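Local structure of FdhC (Acinetobacter nosocomialis, 5KTC) at residues 129-134 / 157-162; 77-82 / 96-101; 2-7 / 62-67. The protein is a sugar N-acyltransferase of the GNAT superfamily that uses a coenzyme A thioester to acylate a dTDP-linked amino sugar, giving the 3-hydroxybutanoylamino product. One frame throughout, in Å; residues are numbered along the deposited sequence.

Contact 1 (129-134 / 157-162); sequences HFEVMK and NIYYIF. With FUH ([[(2~{R},3~{S},5~{R})-5-[5-methyl-2,4-bis(oxidanylidene)pyrimidin-1-yl]-3-oxidanyl-oxolan-2-yl]methoxy-oxidanyl-phosphoryl] [(2~{R},3~{R},4~{S},5~{R},6~{R})-6-methyl-3,5-bis(oxidanyl)-4-[[(3~{R})-3-oxidanylbutanoyl]amino]oxan-2-yl] hydrogen phosphate), chain C.
One face of the F130 ring is taken by CB of Y160, which stands over the ring but offset toward its rim. Y160 CB lies 3.8 Å from the centroid of the F130 ring, a CH-pi contact, and is closest to F130 CE2. The two rings are nearly parallel (17° between planes) but slid apart, so they hardly overlap. CB of F162 meets the edge of the F130 ring. The methyl C4 of the bound product approaches the same ring obliquely, 3.8 Å from F130 CD2. With F130 CG between the backbone N and carbonyl carbon (chi1 55°), the ring is set against Y160 CB. V132 CG2 comes obliquely to the Y160 ring, 3.9 Å from Y160 CE1.

The other face of the sheet carries H129, E131, Y159 and I161. The Y159 ring is met at its edge by OE2 of E131, with the carboxylate turned 72° from the ring plane. N157 ND2 gives a straight, in-plane hydrogen bond of 3.0 Å to Y159 OH. That hydroxyl also bonds D154, so the ring is held at its tip from two residues. CG2 of I161 packs on CD2 of H129 at 3.5 Å.

The backbones are antiparallel. F130 pairs with Y160, and V132 with I158, through two hydrogen bonds each. The shortest, from Y160 N to F130 O, is 2.7 Å.

E131 O faces the other way, toward the ligand, and accepts a bond from N1 of the product at 3.2 Å. N1 is the nitrogen of the amide made in the reaction. V132 and E131 also touch coenzyme A. The parallel neighbours 91-99 and 127-133 thus line the acyl-transfer site, as the splayed central strands do in GNAT enzymes.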
# COMPACT_ATOMS: atom_id res chain seq x y z
N HIS A 129 -4.02 -4.74 -9.76
CA HIS A 129 -3.20 -5.95 -9.95
C HIS A 129 -2.04 -5.91 -8.98
O HIS A 129 -1.49 -4.87 -8.74
CB HIS A 129 -2.64 -6.00 -11.37
CG HIS A 129 -3.67 -6.02 -12.45
ND1 HIS A 129 -3.31 -5.96 -13.78
CD2 HIS A 129 -5.04 -6.06 -12.43
CE1 HIS A 129 -4.41 -6.01 -14.53
NE2 HIS A 129 -5.47 -6.06 -13.74
N PHE A 130 -1.65 -7.07 -8.43
CA PHE A 130 -0.39 -7.15 -7.68
C PHE A 130 0.07 -8.61 -7.58
O PHE A 130 -0.66 -9.54 -7.92
CB PHE A 130 -0.53 -6.56 -6.25
CG PHE A 130 -1.65 -7.17 -5.47
CD1 PHE A 130 -2.92 -6.66 -5.57
CD2 PHE A 130 -1.43 -8.31 -4.66
CE1 PHE A 130 -3.97 -7.24 -4.85
CE2 PHE A 130 -2.48 -8.89 -3.94
CZ PHE A 130 -3.74 -8.35 -4.03
N GLU A 131 1.29 -8.80 -7.08
CA GLU A 131 1.84 -10.14 -6.89
C GLU A 131 2.50 -10.28 -5.52
O GLU A 131 2.88 -9.28 -4.91
CB GLU A 131 2.85 -10.45 -7.98
CG GLU A 131 4.06 -9.58 -8.09
CD GLU A 131 4.01 -8.46 -9.09
OE1 GLU A 131 4.68 -7.44 -8.88
OE2 GLU A 131 3.32 -8.59 -10.10
N VAL A 132 2.64 -11.53 -5.07
CA VAL A 132 3.19 -11.86 -3.77
C VAL A 132 4.07 -13.08 -3.95
O VAL A 132 3.65 -14.05 -4.61
CB VAL A 132 2.08 -12.22 -2.81
CG1 VAL A 132 2.59 -12.58 -1.43
CG2 VAL A 132 1.03 -11.09 -2.73
N MET A 133 5.29 -13.05 -3.44
CA MET A 133 6.17 -14.21 -3.61
C MET A 133 5.65 -15.45 -2.96
O MET A 133 5.14 -15.41 -1.88
CB MET A 133 7.59 -13.94 -3.11
CG MET A 133 8.41 -13.10 -4.10
SD MET A 133 10.18 -13.07 -3.68
CE MET A 133 10.74 -14.69 -4.26
N LYS A 134 5.81 -16.59 -3.63
CA LYS A 134 5.52 -17.86 -3.02
C LYS A 134 6.45 -17.96 -1.80
O LYS A 134 7.54 -17.50 -1.87
CB LYS A 134 5.76 -18.94 -4.06
CG LYS A 134 4.78 -18.94 -5.21
CD LYS A 134 5.11 -20.07 -6.21
CE LYS A 134 3.90 -20.72 -6.85
NZ LYS A 134 4.24 -21.08 -8.28
N ASN A 157 6.06 -16.17 -8.00
CA ASN A 157 4.89 -15.38 -7.53
C ASN A 157 3.54 -16.03 -7.72
O ASN A 157 3.36 -16.92 -8.57
CB ASN A 157 4.80 -14.09 -8.37
CG ASN A 157 5.99 -13.18 -8.20
OD1 ASN A 157 6.55 -13.13 -7.12
ND2 ASN A 157 6.38 -12.45 -9.25
N ILE A 158 2.60 -15.57 -6.92
CA ILE A 158 1.21 -15.65 -7.21
C ILE A 158 0.74 -14.25 -7.59
O ILE A 158 1.15 -13.25 -6.98
CB ILE A 158 0.45 -16.29 -6.09
CG1 ILE A 158 0.95 -17.73 -5.92
CG2 ILE A 158 -1.07 -16.28 -6.41
CD1 ILE A 158 0.51 -18.32 -4.61
N TYR A 159 -0.07 -14.20 -8.67
CA TYR A 159 -0.57 -12.95 -9.26
C TYR A 159 -2.03 -12.81 -8.89
O TYR A 159 -2.82 -13.79 -8.97
CB TYR A 159 -0.42 -12.98 -10.78
CG TYR A 159 0.98 -12.99 -11.14
CD1 TYR A 159 1.69 -11.82 -11.19
CD2 TYR A 159 1.67 -14.21 -11.32
CE1 TYR A 159 3.02 -11.81 -11.41
CE2 TYR A 159 3.01 -14.21 -11.59
CZ TYR A 159 3.69 -13.04 -11.64
OH TYR A 159 5.05 -12.94 -11.86
N TYR A 160 -2.40 -11.60 -8.44
CA TYR A 160 -3.74 -11.35 -7.97
C TYR A 160 -4.35 -10.18 -8.69
O TYR A 160 -3.64 -9.30 -9.15
CB TYR A 160 -3.72 -11.01 -6.46
CG TYR A 160 -3.30 -12.14 -5.57
CD1 TYR A 160 -1.96 -12.33 -5.23
CD2 TYR A 160 -4.24 -13.01 -5.05
CE1 TYR A 160 -1.59 -13.42 -4.44
CE2 TYR A 160 -3.88 -14.04 -4.21
CZ TYR A 160 -2.54 -14.23 -3.92
OH TYR A 160 -2.24 -15.29 -3.11
N ILE A 161 -5.67 -10.13 -8.66
CA ILE A 161 -6.39 -8.91 -8.94
C ILE A 161 -7.42 -8.63 -7.82
O ILE A 161 -7.91 -9.52 -7.13
CB ILE A 161 -7.11 -8.80 -10.30
CG1 ILE A 161 -8.38 -9.56 -10.31
CG2 ILE A 161 -6.23 -9.23 -11.47
CD1 ILE A 161 -8.22 -11.00 -10.05
N PHE A 162 -7.75 -7.36 -7.68
CA PHE A 162 -8.70 -6.93 -6.62
C PHE A 162 -9.71 -6.00 -7.31
O PHE A 162 -9.33 -5.02 -7.91
CB PHE A 162 -7.94 -6.30 -5.43
CG PHE A 162 -8.81 -6.06 -4.24
CD1 PHE A 162 -9.62 -4.95 -4.18
CD2 PHE A 162 -8.85 -6.97 -3.20
CE1 PHE A 162 -10.50 -4.76 -3.13
CE2 PHE A 162 -9.73 -6.78 -2.16
CZ PHE A 162 -10.54 -5.67 -2.12
O1 FUH C . 4.31 -5.34 -2.29
C1 FUH C . 3.86 -6.10 -3.15
C2 FUH C . 2.40 -6.39 -3.29
C3 FUH C . 1.64 -6.16 -2.01
O2 FUH C . 1.58 -7.36 -1.21
C4 FUH C . 0.21 -5.78 -2.30
N1 FUH C . 4.68 -6.72 -4.08
C5 FUH C . 6.06 -6.27 -4.27
C6 FUH C . 7.03 -7.46 -4.35
O3 FUH C . 6.60 -8.27 -5.36
C7 FUH C . 8.44 -7.08 -4.74
C8 FUH C . 9.36 -8.27 -5.11
O4 FUH C . 8.43 -6.20 -5.88
C9 FUH C . 6.16 -5.45 -5.54
O5 FUH C . 5.43 -4.21 -5.44
C10 FUH C . 7.56 -5.06 -5.78
O6 FUH C . 7.96 -4.24 -4.69
P1 FUH C . 9.28 -3.39 -4.73
O7 FUH C . 10.48 -4.19 -4.39
O8 FUH C . 9.03 -2.30 -3.70
O9 FUH C . 9.39 -2.54 -6.07
P2 FUH C . 9.92 -2.91 -7.53
O10 FUH C . 8.86 -2.51 -8.50
O11 FUH C . 10.22 -4.41 -7.53
O12 FUH C . 11.18 -1.98 -7.58
C11 FUH C . 11.71 -1.56 -8.84
C12 FUH C . 13.19 -1.31 -8.66
C13 FUH C . 13.92 -2.43 -7.89
O13 FUH C . 15.26 -2.62 -8.37
C14 FUH C . 14.06 -1.90 -6.47
C15 FUH C . 14.17 -0.42 -6.72
O14 FUH C . 13.39 -0.11 -7.91
N2 FUH C . 13.57 0.47 -5.70
C16 FUH C . 12.22 0.48 -5.48
C17 FUH C . 11.67 1.38 -4.56
C18 FUH C . 10.18 1.44 -4.29
C19 FUH C . 12.58 2.23 -3.86
O15 FUH C . 12.10 3.12 -3.03
N3 FUH C . 13.90 2.20 -4.10
C20 FUH C . 14.36 1.37 -5.03
O16 FUH C . 15.66 1.32 -5.24

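Contact 2 (77-82 / 96-101); sequences IGTVRL and SWILNE. With FUH ([[(2~{R},3~{S},5~{R})-5-[5-methyl-2,4-bis(oxidanylidene)pyrimidin-1-yl]-3-oxidanyl-oxolan-2-yl]methoxy-oxidanyl-phosphoryl] [(2~{R},3~{R},4~{S},5~{R},6~{R})-6-methyl-3,5-bis(oxidanyl)-4-[[(3~{R})-3-oxidanylbutanoyl]amino]oxan-2-yl] hydrogen phosphate), chain C.
R81 reaches S96 side-on, with NE and NH2 both bonded to the single hydroxyl oxygen. S96 OG lies close to the guanidinium plane, 2.9 Å from R81 NE. The R81 chain is extended at first, with CG anti to the backbone N (chi1 -167°), and bends at chi3. S96 OG in turn donates to phosphate oxygen O8 of the product, at 2.5 Å. R81 NH2 also binds O10 of the second phosphate, 2.9 Å away. The positive group probably offsets the diphosphate charge, and S96 is fixed between the two. R81 NH1 is also paired with E63, in a salt bridge.

T79 and I98 lie side by side and point the same way. T79 OG1 donates to S96 O at 2.7 Å. V80 and W97 are also side by side, with V80 CG2 3.7 Å from W97 CD1. I77 and L99 run alongside each other too, meeting at CD1 and CD2. N100 instead crosses I77 at about a right angle. G78 CA comes within 3.0 Å of I98 O, a CA-H...O contact.

The backbone N of S96 binds the sugar, donating to O5 of the product. W97 O and L99 N bond coenzyme A.

The segments belong to the hairpin of strands 75-86 and 91-99, inside the sheet. I77 and G78 make a classic beta bulge opposite I68 of strand 63-70. Helix 107-122 packs on I77, V80 and L99, while helix 21-28 meets T79, I98 and N100.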
# COMPACT_ATOMS: atom_id res chain seq x y z
N ILE A 77 6.32 4.47 9.76
CA ILE A 77 6.27 3.03 10.01
C ILE A 77 6.31 2.19 8.71
O ILE A 77 6.35 1.01 8.79
CB ILE A 77 5.04 2.65 10.82
CG1 ILE A 77 3.72 3.13 10.13
CG2 ILE A 77 5.10 3.28 12.24
CD1 ILE A 77 2.50 2.48 10.76
N GLY A 78 6.34 2.83 7.53
CA GLY A 78 6.48 2.04 6.32
C GLY A 78 6.24 2.76 5.02
O GLY A 78 6.26 3.99 4.96
N THR A 79 6.03 1.95 3.95
CA THR A 79 5.87 2.45 2.64
C THR A 79 4.76 1.75 1.92
O THR A 79 4.41 0.60 2.24
CB THR A 79 7.14 2.30 1.78
OG1 THR A 79 7.51 0.91 1.65
CG2 THR A 79 8.22 3.08 2.38
N VAL A 80 4.22 2.42 0.89
CA VAL A 80 3.35 1.70 -0.04
C VAL A 80 3.26 2.48 -1.32
O VAL A 80 3.44 3.71 -1.30
CB VAL A 80 1.94 1.40 0.57
CG1 VAL A 80 1.12 2.69 0.72
CG2 VAL A 80 1.20 0.34 -0.24
N ARG A 81 3.01 1.78 -2.40
CA ARG A 81 3.06 2.44 -3.76
C ARG A 81 2.00 1.94 -4.70
O ARG A 81 1.72 0.75 -4.75
CB ARG A 81 4.43 2.16 -4.37
CG ARG A 81 4.83 2.96 -5.60
CD ARG A 81 6.36 2.91 -5.85
NE ARG A 81 6.79 1.55 -6.10
CZ ARG A 81 7.24 0.97 -7.24
NH1 ARG A 81 7.48 1.60 -8.38
NH2 ARG A 81 7.50 -0.33 -7.17
N LEU A 82 1.45 2.87 -5.50
CA LEU A 82 0.62 2.63 -6.64
C LEU A 82 1.36 2.98 -7.90
O LEU A 82 1.96 4.04 -7.99
CB LEU A 82 -0.65 3.47 -6.65
CG LEU A 82 -1.65 3.09 -5.57
CD1 LEU A 82 -1.14 3.44 -4.18
CD2 LEU A 82 -2.92 3.80 -5.88
N SER A 96 5.31 -2.39 -3.12
CA SER A 96 6.32 -1.79 -2.24
C SER A 96 5.84 -1.64 -0.79
O SER A 96 6.07 -0.60 -0.13
CB SER A 96 6.87 -0.47 -2.78
OG SER A 96 7.29 -0.53 -4.13
N TRP A 97 5.18 -2.68 -0.31
CA TRP A 97 4.31 -2.55 0.86
C TRP A 97 5.10 -3.11 2.02
O TRP A 97 5.35 -4.35 2.09
CB TRP A 97 3.07 -3.35 0.68
CG TRP A 97 2.03 -3.19 1.75
CD1 TRP A 97 1.73 -2.07 2.46
CD2 TRP A 97 1.10 -4.20 2.16
NE1 TRP A 97 0.66 -2.34 3.30
CE2 TRP A 97 0.25 -3.62 3.12
CE3 TRP A 97 0.92 -5.55 1.80
CZ2 TRP A 97 -0.74 -4.34 3.76
CZ3 TRP A 97 -0.09 -6.28 2.44
CH2 TRP A 97 -0.93 -5.65 3.39
N ILE A 98 5.52 -2.22 2.91
CA ILE A 98 6.43 -2.58 3.99
C ILE A 98 6.00 -1.86 5.26
O ILE A 98 5.72 -0.66 5.24
CB ILE A 98 7.89 -2.23 3.73
CG1 ILE A 98 8.37 -2.69 2.32
CG2 ILE A 98 8.74 -2.94 4.75
CD1 ILE A 98 9.62 -2.07 1.79
N LEU A 99 5.94 -2.61 6.36
CA LEU A 99 5.68 -2.01 7.69
C LEU A 99 6.77 -2.49 8.68
O LEU A 99 7.06 -3.68 8.71
CB LEU A 99 4.31 -2.43 8.17
CG LEU A 99 3.11 -1.77 7.47
CD1 LEU A 99 1.84 -2.44 7.91
CD2 LEU A 99 3.01 -0.27 7.74
N ASN A 100 7.31 -1.58 9.49
CA ASN A 100 8.42 -1.98 10.40
C ASN A 100 7.85 -2.32 11.77
O ASN A 100 6.63 -2.27 11.97
CB ASN A 100 9.50 -0.89 10.49
CG ASN A 100 9.01 0.41 11.10
OD1 ASN A 100 8.05 0.48 11.85
ND2 ASN A 100 9.68 1.50 10.72
N GLU A 101 8.73 -2.66 12.71
CA GLU A 101 8.35 -2.98 14.11
C GLU A 101 7.47 -1.99 14.84
O GLU A 101 6.72 -2.39 15.70
CB GLU A 101 9.62 -3.12 14.97
CG GLU A 101 9.86 -4.50 15.53
CD GLU A 101 11.16 -4.57 16.34
OE1 GLU A 101 11.94 -3.57 16.31
OE2 GLU A 101 11.40 -5.60 17.01
O1 FUH C . 4.31 -5.34 -2.29
C1 FUH C . 3.86 -6.10 -3.15
C2 FUH C . 2.40 -6.39 -3.29
C3 FUH C . 1.64 -6.16 -2.01
O2 FUH C . 1.58 -7.36 -1.21
C4 FUH C . 0.21 -5.78 -2.30
N1 FUH C . 4.68 -6.72 -4.08
C5 FUH C . 6.06 -6.27 -4.27
C6 FUH C . 7.03 -7.46 -4.35
O3 FUH C . 6.60 -8.27 -5.36
C7 FUH C . 8.44 -7.08 -4.74
C8 FUH C . 9.36 -8.27 -5.11
O4 FUH C . 8.43 -6.20 -5.88
C9 FUH C . 6.16 -5.45 -5.54
O5 FUH C . 5.43 -4.21 -5.44
C10 FUH C . 7.56 -5.06 -5.78
O6 FUH C . 7.96 -4.24 -4.69
P1 FUH C . 9.28 -3.39 -4.73
O7 FUH C . 10.48 -4.19 -4.39
O8 FUH C . 9.03 -2.30 -3.70
O9 FUH C . 9.39 -2.54 -6.07
P2 FUH C . 9.92 -2.91 -7.53
O10 FUH C . 8.86 -2.51 -8.50
O11 FUH C . 10.22 -4.41 -7.53
O12 FUH C . 11.18 -1.98 -7.58
C11 FUH C . 11.71 -1.56 -8.84
C12 FUH C . 13.19 -1.31 -8.66
C13 FUH C . 13.92 -2.43 -7.89
O13 FUH C . 15.26 -2.62 -8.37
C14 FUH C . 14.06 -1.90 -6.47
C15 FUH C . 14.17 -0.42 -6.72
O14 FUH C . 13.39 -0.11 -7.91
N2 FUH C . 13.57 0.47 -5.70
C16 FUH C . 12.22 0.48 -5.48
C17 FUH C . 11.67 1.38 -4.56
C18 FUH C . 10.18 1.44 -4.29
C19 FUH C . 12.58 2.23 -3.86
O15 FUH C . 12.10 3.12 -3.03
N3 FUH C . 13.90 2.20 -4.10
C20 FUH C . 14.36 1.37 -5.03
O16 FUH C . 15.66 1.32 -5.24

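Contact 3 (2-7 / 62-67); sequences VNFNLK and EEYYFI. With MG (magnesium ion), chain E; FUH ([[(2~{R},3~{S},5~{R})-5-[5-methyl-2,4-bis(oxidanylidene)pyrimidin-1-yl]-3-oxidanyl-oxolan-2-yl]methoxy-oxidanyl-phosphoryl] [(2~{R},3~{R},4~{S},5~{R},6~{R})-6-methyl-3,5-bis(oxidanyl)-4-[[(3~{R})-3-oxidanylbutanoyl]amino]oxan-2-yl] hydrogen phosphate), chain C.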
# COMPACT_ATOMS: atom_id res chain seq x y z
N VAL A 2 -3.19 15.92 -8.62
CA VAL A 2 -3.96 15.18 -7.57
C VAL A 2 -3.38 15.49 -6.19
O VAL A 2 -2.19 15.74 -6.03
CB VAL A 2 -3.95 13.63 -7.81
CG1 VAL A 2 -4.85 12.92 -6.79
CG2 VAL A 2 -4.39 13.29 -9.24
N ASN A 3 -4.24 15.51 -5.20
CA ASN A 3 -3.78 15.59 -3.82
C ASN A 3 -4.66 14.62 -3.00
O ASN A 3 -5.89 14.43 -3.24
CB ASN A 3 -3.75 17.03 -3.30
CG ASN A 3 -4.93 17.37 -2.41
OD1 ASN A 3 -6.02 17.67 -2.90
ND2 ASN A 3 -4.73 17.32 -1.10
N PHE A 4 -3.97 13.90 -2.12
CA PHE A 4 -4.53 12.82 -1.37
C PHE A 4 -4.81 13.25 0.06
O PHE A 4 -4.06 14.03 0.66
CB PHE A 4 -3.59 11.62 -1.38
CG PHE A 4 -3.30 11.10 -2.75
CD1 PHE A 4 -4.15 10.18 -3.36
CD2 PHE A 4 -2.21 11.58 -3.47
CE1 PHE A 4 -3.89 9.70 -4.65
CE2 PHE A 4 -1.97 11.12 -4.77
CZ PHE A 4 -2.80 10.18 -5.36
N ASN A 5 -5.84 12.68 0.62
CA ASN A 5 -6.18 12.92 2.00
C ASN A 5 -6.47 11.57 2.62
O ASN A 5 -7.54 11.26 2.93
CB ASN A 5 -7.31 13.94 2.09
CG ASN A 5 -6.89 15.29 1.53
OD1 ASN A 5 -6.08 16.00 2.11
ND2 ASN A 5 -7.38 15.61 0.36
N LEU A 6 -5.42 10.80 2.80
CA LEU A 6 -5.52 9.43 3.23
C LEU A 6 -5.16 9.29 4.68
O LEU A 6 -3.98 9.37 5.11
CB LEU A 6 -4.63 8.56 2.34
CG LEU A 6 -4.89 8.61 0.84
CD1 LEU A 6 -3.71 7.92 0.09
CD2 LEU A 6 -6.21 7.92 0.53
N LYS A 7 -6.20 8.99 5.47
CA LYS A 7 -6.00 8.72 6.88
C LYS A 7 -6.99 7.71 7.36
O LYS A 7 -8.11 7.72 6.93
CB LYS A 7 -6.11 10.01 7.71
CG LYS A 7 -7.44 10.78 7.58
CD LYS A 7 -7.52 12.12 8.40
CE LYS A 7 -7.48 11.91 9.95
NZ LYS A 7 -6.62 12.82 10.79
N GLU A 62 1.59 9.18 -13.19
CA GLU A 62 1.94 7.80 -13.52
C GLU A 62 2.26 6.90 -12.30
O GLU A 62 2.44 5.68 -12.46
CB GLU A 62 3.11 7.80 -14.47
CG GLU A 62 2.80 8.43 -15.83
CD GLU A 62 4.05 8.78 -16.64
OE1 GLU A 62 5.21 8.65 -16.16
OE2 GLU A 62 3.84 9.22 -17.79
N GLU A 63 2.37 7.48 -11.11
CA GLU A 63 2.88 6.74 -9.94
C GLU A 63 2.71 7.58 -8.70
O GLU A 63 3.00 8.77 -8.74
CB GLU A 63 4.37 6.41 -10.09
CG GLU A 63 4.90 5.36 -9.13
CD GLU A 63 6.22 4.73 -9.58
OE1 GLU A 63 7.11 4.46 -8.74
OE2 GLU A 63 6.33 4.41 -10.77
N TYR A 64 2.25 6.95 -7.60
CA TYR A 64 2.09 7.58 -6.32
C TYR A 64 2.65 6.71 -5.25
O TYR A 64 2.23 5.56 -5.10
CB TYR A 64 0.60 7.85 -6.06
CG TYR A 64 0.00 8.74 -7.10
CD1 TYR A 64 0.29 10.11 -7.13
CD2 TYR A 64 -0.77 8.23 -8.13
CE1 TYR A 64 -0.22 10.92 -8.14
CE2 TYR A 64 -1.30 9.06 -9.13
CZ TYR A 64 -1.01 10.41 -9.13
OH TYR A 64 -1.50 11.26 -10.12
N TYR A 65 3.60 7.24 -4.51
CA TYR A 65 4.41 6.50 -3.53
C TYR A 65 4.28 7.22 -2.21
O TYR A 65 4.43 8.44 -2.19
CB TYR A 65 5.85 6.55 -3.98
CG TYR A 65 6.87 5.72 -3.32
CD1 TYR A 65 6.56 4.68 -2.46
CD2 TYR A 65 8.21 5.94 -3.59
CE1 TYR A 65 7.56 3.89 -1.90
CE2 TYR A 65 9.22 5.16 -3.04
CZ TYR A 65 8.89 4.13 -2.20
OH TYR A 65 9.91 3.32 -1.60
N PHE A 66 3.95 6.49 -1.15
CA PHE A 66 3.62 7.05 0.16
C PHE A 66 4.46 6.49 1.29
O PHE A 66 4.83 5.32 1.30
CB PHE A 66 2.14 6.78 0.52
CG PHE A 66 1.15 7.32 -0.49
CD1 PHE A 66 0.83 6.59 -1.59
CD2 PHE A 66 0.53 8.52 -0.28
CE1 PHE A 66 -0.05 7.05 -2.54
CE2 PHE A 66 -0.36 9.03 -1.20
CZ PHE A 66 -0.68 8.29 -2.35
N ILE A 67 4.77 7.37 2.24
CA ILE A 67 5.21 6.95 3.56
C ILE A 67 3.93 6.72 4.40
O ILE A 67 3.00 7.51 4.29
CB ILE A 67 6.07 8.01 4.27
CG1 ILE A 67 7.24 8.43 3.40
CG2 ILE A 67 6.51 7.50 5.62
CD1 ILE A 67 8.21 7.32 3.02
MG MG E . -3.42 15.44 2.48
O1 FUH C . 4.31 -5.34 -2.29
C1 FUH C . 3.86 -6.10 -3.15
C2 FUH C . 2.40 -6.39 -3.29
C3 FUH C . 1.64 -6.16 -2.01
O2 FUH C . 1.58 -7.36 -1.21
C4 FUH C . 0.21 -5.78 -2.30
N1 FUH C . 4.68 -6.72 -4.08
C5 FUH C . 6.06 -6.27 -4.27
C6 FUH C . 7.03 -7.46 -4.35
O3 FUH C . 6.60 -8.27 -5.36
C7 FUH C . 8.44 -7.08 -4.74
C8 FUH C . 9.36 -8.27 -5.11
O4 FUH C . 8.43 -6.20 -5.88
C9 FUH C . 6.16 -5.45 -5.54
O5 FUH C . 5.43 -4.21 -5.44
C10 FUH C . 7.56 -5.06 -5.78
O6 FUH C . 7.96 -4.24 -4.69
P1 FUH C . 9.28 -3.39 -4.73
O7 FUH C . 10.48 -4.19 -4.39
O8 FUH C . 9.03 -2.30 -3.70
O9 FUH C . 9.39 -2.54 -6.07
P2 FUH C . 9.92 -2.91 -7.53
O10 FUH C . 8.86 -2.51 -8.50
O11 FUH C . 10.22 -4.41 -7.53
O12 FUH C . 11.18 -1.98 -7.58
C11 FUH C . 11.71 -1.56 -8.84
C12 FUH C . 13.19 -1.31 -8.66
C13 FUH C . 13.92 -2.43 -7.89
O13 FUH C . 15.26 -2.62 -8.37
C14 FUH C . 14.06 -1.90 -6.47
C15 FUH C . 14.17 -0.42 -6.72
O14 FUH C . 13.39 -0.11 -7.91
N2 FUH C . 13.57 0.47 -5.70
C16 FUH C . 12.22 0.48 -5.48
C17 FUH C . 11.67 1.38 -4.56
C18 FUH C . 10.18 1.44 -4.29
C19 FUH C . 12.58 2.23 -3.86
O15 FUH C . 12.10 3.12 -3.03
N3 FUH C . 13.90 2.20 -4.10
C20 FUH C . 14.36 1.37 -5.03
O16 FUH C . 15.66 1.32 -5.24
O HOH W 1 -2.85 16.70 0.60
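F4 sits at the tight centre of this contact, meeting Y64 and F66 at once. Its edge points at the face of Y64, with planes at 68° and F4 CE2 3.4 Å from Y64 CD1. F66 then turns its own edge onto F4. CZ of F66 stands over the centre of the F4 ring, 3.8 Å from F4 CD2, with the planes almost perpendicular (85°). The opposite face of F4 is covered by CG1 of V2, in the same segment. L6 adds its CD1 to F66 CE2 at 3.8 Å. With F4 CG anti to its carbonyl carbon (chi1 -60°), the ring is directed at the strand.

The outer side is looser. V2 is exposed, and its CG2 reaches the hydroxyl end of Y64, 3.6 Å from Y64 OH. N3 and N5 are exposed too. N5 binds the magnesium ion and N3 reaches it through a water. The metal is bound by F4 O at 2.4 Å and by N5 OD1 at a long 2.7 Å. The water on the metal accepts a bond from N3 ND2. No hydrogen bond joins the two segments.

On the strand, Y65 lies on the other side from Y64 and F66. Its OH donates to O15 of the product's thymine at 2.6 Å. The contact is an aromatic cluster of T-shaped pairs. It fastens the N-terminal segment, with its magnesium site, over strand 63-70 of the GNAT sheet.

In the fold
The N-terminal residues 2-7 lead into edge strand 11-15. Contact 3 closes the first long loop, 54 residues that include helices 21-28 and 44-59, by bringing strand 63-70 back to them. Contact 2 follows directly as the hairpin of strands 75-86 and 91-99. It touches contact 3, since V80 O and L82 N are probably hydrogen-bonded to F66 N and Y64 O, respectively, across neighbouring strands. After helix 107-122, contact 1 joins strands 127-133 and 157-163 around helix 137-146 and strand 149-153. The three loops run in series, with none nested. Contacts 1 and 2 do not touch, their centres about 17 Å apart, and all three contacts reach the bound product.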